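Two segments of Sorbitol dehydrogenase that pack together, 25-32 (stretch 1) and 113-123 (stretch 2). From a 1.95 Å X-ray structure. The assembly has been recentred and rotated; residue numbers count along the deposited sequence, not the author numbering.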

# COMPACT_ATOMS: atom_id res chain seq x y z
N LYS A 25 20.75 8.68 -16.50
CA LYS A 25 20.90 7.35 -17.09
C LYS A 25 20.20 6.29 -16.23
O LYS A 25 20.17 6.40 -15.01
CB LYS A 25 22.38 7.01 -17.24
CG LYS A 25 23.14 7.95 -18.19
CD LYS A 25 24.63 7.65 -18.19
CE LYS A 25 25.35 8.44 -19.29
NZ LYS A 25 25.23 9.92 -19.13
N PRO A 26 19.66 5.24 -16.87
CA PRO A 26 18.95 4.14 -16.20
C PRO A 26 19.74 3.37 -15.14
O PRO A 26 20.88 2.96 -15.37
CB PRO A 26 18.54 3.23 -17.36
CG PRO A 26 18.42 4.19 -18.52
CD PRO A 26 19.63 5.06 -18.33
N GLY A 27 19.12 3.18 -13.97
CA GLY A 27 19.76 2.45 -12.89
C GLY A 27 18.78 1.48 -12.25
O GLY A 27 19.16 0.62 -11.45
N ILE A 28 17.51 1.63 -12.60
CA ILE A 28 16.43 0.81 -12.06
C ILE A 28 15.48 0.34 -13.16
O ILE A 28 15.15 1.10 -14.07
CB ILE A 28 15.56 1.62 -11.05
CG1 ILE A 28 16.44 2.21 -9.95
CG2 ILE A 28 14.47 0.73 -10.45
CD1 ILE A 28 15.73 3.29 -9.15
N VAL A 29 15.06 -0.92 -13.08
CA VAL A 29 14.08 -1.45 -14.01
C VAL A 29 12.87 -1.73 -13.13
O VAL A 29 13.00 -2.39 -12.10
CB VAL A 29 14.54 -2.76 -14.67
CG1 VAL A 29 13.35 -3.47 -15.32
CG2 VAL A 29 15.60 -2.46 -15.72
N HIS A 30 11.71 -1.22 -13.52
CA HIS A 30 10.49 -1.42 -12.73
C HIS A 30 9.42 -2.21 -13.46
O HIS A 30 9.03 -1.86 -14.57
CB HIS A 30 9.89 -0.07 -12.33
CG HIS A 30 8.67 -0.20 -11.47
ND1 HIS A 30 8.74 -0.46 -10.12
CD2 HIS A 30 7.36 -0.16 -11.78
CE1 HIS A 30 7.51 -0.57 -9.64
NE2 HIS A 30 6.66 -0.40 -10.63
N PHE A 31 8.92 -3.25 -12.81
CA PHE A 31 7.86 -4.09 -13.36
C PHE A 31 6.51 -3.65 -12.80
O PHE A 31 6.32 -3.59 -11.59
CB PHE A 31 8.10 -5.56 -12.99
CG PHE A 31 9.11 -6.26 -13.87
CD1 PHE A 31 8.74 -6.74 -15.12
CD2 PHE A 31 10.43 -6.43 -13.45
CE1 PHE A 31 9.66 -7.38 -15.95
CE2 PHE A 31 11.36 -7.07 -14.27
CZ PHE A 31 10.97 -7.55 -15.52
N GLY A 32 5.57 -3.36 -13.70
CA GLY A 32 4.25 -2.93 -13.27
C GLY A 32 4.18 -1.43 -13.08
O GLY A 32 4.23 -0.93 -11.95
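Stretch 2, residues 113-123: AVLKHLVDPAI

Residues 26-31 of stretch 1 form an extended strand, broken in regularity at Gly27, whose phi/psi of -136/-11° departs from the beta values of its neighbours. Stretch 2 enters as the last turns of a helix that begins earlier in the chain, with Leu118 N hydrogen-bonded to Val114 O (3.0 Å) and Val119 N to Leu115 O (3.0 Å). A type I turn from Asp120 to Ile123 follows, closed by Ile123 N to Asp120 O at 2.9 Å and braced by Ala122 N to Asp120 OD1 at 2.7 Å. Helix and strand run in roughly opposed directions, with a signed crossing angle of -134° and a closest axial approach of 9.0 Å, so the helix residues near the strand's C-terminal end come first and the turn reaches its beginning. There the backbones draw close: Gly27 CA lies 4.2 Å from Ile123 CA. No hydrogen bond joins the stretches, but two CA-H...O contacts do, Gly27 CA to Ala122 O at 3.4 Å and Ile123 CA to Gly27 O at 3.5 Å.

The side-chain contacts are apolar. Ile123 (chi1 and chi2 both m) lays CD1 along the strand backbone, 3.5 Å from Gly27 C and 3.5 Å from Ile28 N, and 4.1 Å from Pro26 CB. Val29 points toward stretch 2 and fits among three residues: both methyls of Val29 reach Leu118 CD1, CG1 at 3.4 Å and CG2 at 3.7 Å, and CG2 also lies 4.0 Å from His117 CB and 3.9 Å from Ile123 CG2. The neighbours Ile28 and His30 point away, in the alternation usual for a strand. Farther along, Phe31 starts sideways but brings its ring end nearer the helix; CZ lies 4.1 Å from Leu118 CD2, which sits at the ring edge, and 4.2 Å from Val114 CG1.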

# COMPACT_ATOMS: atom_id res chain seq x y z
N ALA A 113 14.61 -7.40 -25.41
CA ALA A 113 14.78 -5.98 -25.07
C ALA A 113 14.75 -5.76 -23.56
O ALA A 113 15.49 -4.94 -23.02
CB ALA A 113 13.68 -5.16 -25.73
N VAL A 114 13.87 -6.50 -22.88
CA VAL A 114 13.75 -6.39 -21.43
C VAL A 114 14.98 -6.99 -20.77
O VAL A 114 15.53 -6.42 -19.82
CB VAL A 114 12.49 -7.13 -20.91
CG1 VAL A 114 12.51 -7.17 -19.38
CG2 VAL A 114 11.24 -6.42 -21.39
N LEU A 115 15.40 -8.15 -21.27
CA LEU A 115 16.56 -8.84 -20.72
C LEU A 115 17.85 -8.04 -20.88
O LEU A 115 18.72 -8.11 -20.01
CB LEU A 115 16.72 -10.22 -21.38
CG LEU A 115 15.79 -11.32 -20.86
CD1 LEU A 115 15.97 -12.58 -21.69
CD2 LEU A 115 16.09 -11.60 -19.39
N LYS A 116 17.96 -7.28 -21.96
CA LYS A 116 19.14 -6.46 -22.19
C LYS A 116 19.27 -5.44 -21.07
O LYS A 116 20.36 -5.20 -20.54
CB LYS A 116 19.06 -5.73 -23.53
CG LYS A 116 20.31 -4.93 -23.87
CD LYS A 116 20.12 -4.05 -25.09
CE LYS A 116 21.41 -3.32 -25.46
NZ LYS A 116 22.00 -2.59 -24.28
N HIS A 117 18.16 -4.81 -20.70
CA HIS A 117 18.18 -3.83 -19.63
C HIS A 117 18.53 -4.50 -18.31
O HIS A 117 19.35 -4.00 -17.55
CB HIS A 117 16.83 -3.12 -19.50
CG HIS A 117 16.71 -1.88 -20.33
ND1 HIS A 117 16.01 -1.85 -21.52
CD2 HIS A 117 17.20 -0.64 -20.15
CE1 HIS A 117 16.08 -0.64 -22.03
NE2 HIS A 117 16.79 0.12 -21.22
N LEU A 118 17.90 -5.65 -18.07
CA LEU A 118 18.11 -6.41 -16.85
C LEU A 118 19.55 -6.88 -16.62
O LEU A 118 19.98 -7.02 -15.47
CB LEU A 118 17.17 -7.62 -16.85
CG LEU A 118 15.90 -7.57 -15.99
CD1 LEU A 118 15.40 -6.15 -15.81
CD2 LEU A 118 14.85 -8.44 -16.64
N VAL A 119 20.29 -7.13 -17.70
CA VAL A 119 21.67 -7.59 -17.54
C VAL A 119 22.69 -6.46 -17.53
O VAL A 119 23.85 -6.68 -17.18
CB VAL A 119 22.09 -8.60 -18.65
CG1 VAL A 119 21.29 -9.88 -18.52
CG2 VAL A 119 21.90 -7.98 -20.02
N ASP A 120 22.26 -5.25 -17.90
CA ASP A 120 23.16 -4.10 -17.93
C ASP A 120 23.72 -3.81 -16.54
O ASP A 120 22.97 -3.66 -15.58
CB ASP A 120 22.43 -2.87 -18.46
CG ASP A 120 23.37 -1.70 -18.73
OD1 ASP A 120 24.04 -1.24 -17.79
OD2 ASP A 120 23.44 -1.25 -19.90
N PRO A 121 25.06 -3.72 -16.42
CA PRO A 121 25.72 -3.45 -15.15
C PRO A 121 25.24 -2.18 -14.43
O PRO A 121 25.35 -2.09 -13.21
CB PRO A 121 27.20 -3.37 -15.54
CG PRO A 121 27.29 -4.27 -16.73
CD PRO A 121 26.05 -3.88 -17.50
N ALA A 122 24.73 -1.22 -15.19
CA ALA A 122 24.24 0.03 -14.62
C ALA A 122 22.92 -0.18 -13.89
O ALA A 122 22.56 0.61 -13.01
CB ALA A 122 24.07 1.09 -15.72
N ILE A 123 22.19 -1.22 -14.26
CA ILE A 123 20.92 -1.54 -13.61
C ILE A 123 21.28 -2.30 -12.33
O ILE A 123 21.71 -3.45 -12.38
CB ILE A 123 20.04 -2.42 -14.52
CG1 ILE A 123 19.53 -1.57 -15.69
CG2 ILE A 123 18.89 -3.01 -13.72
CD1 ILE A 123 18.83 -0.29 -15.27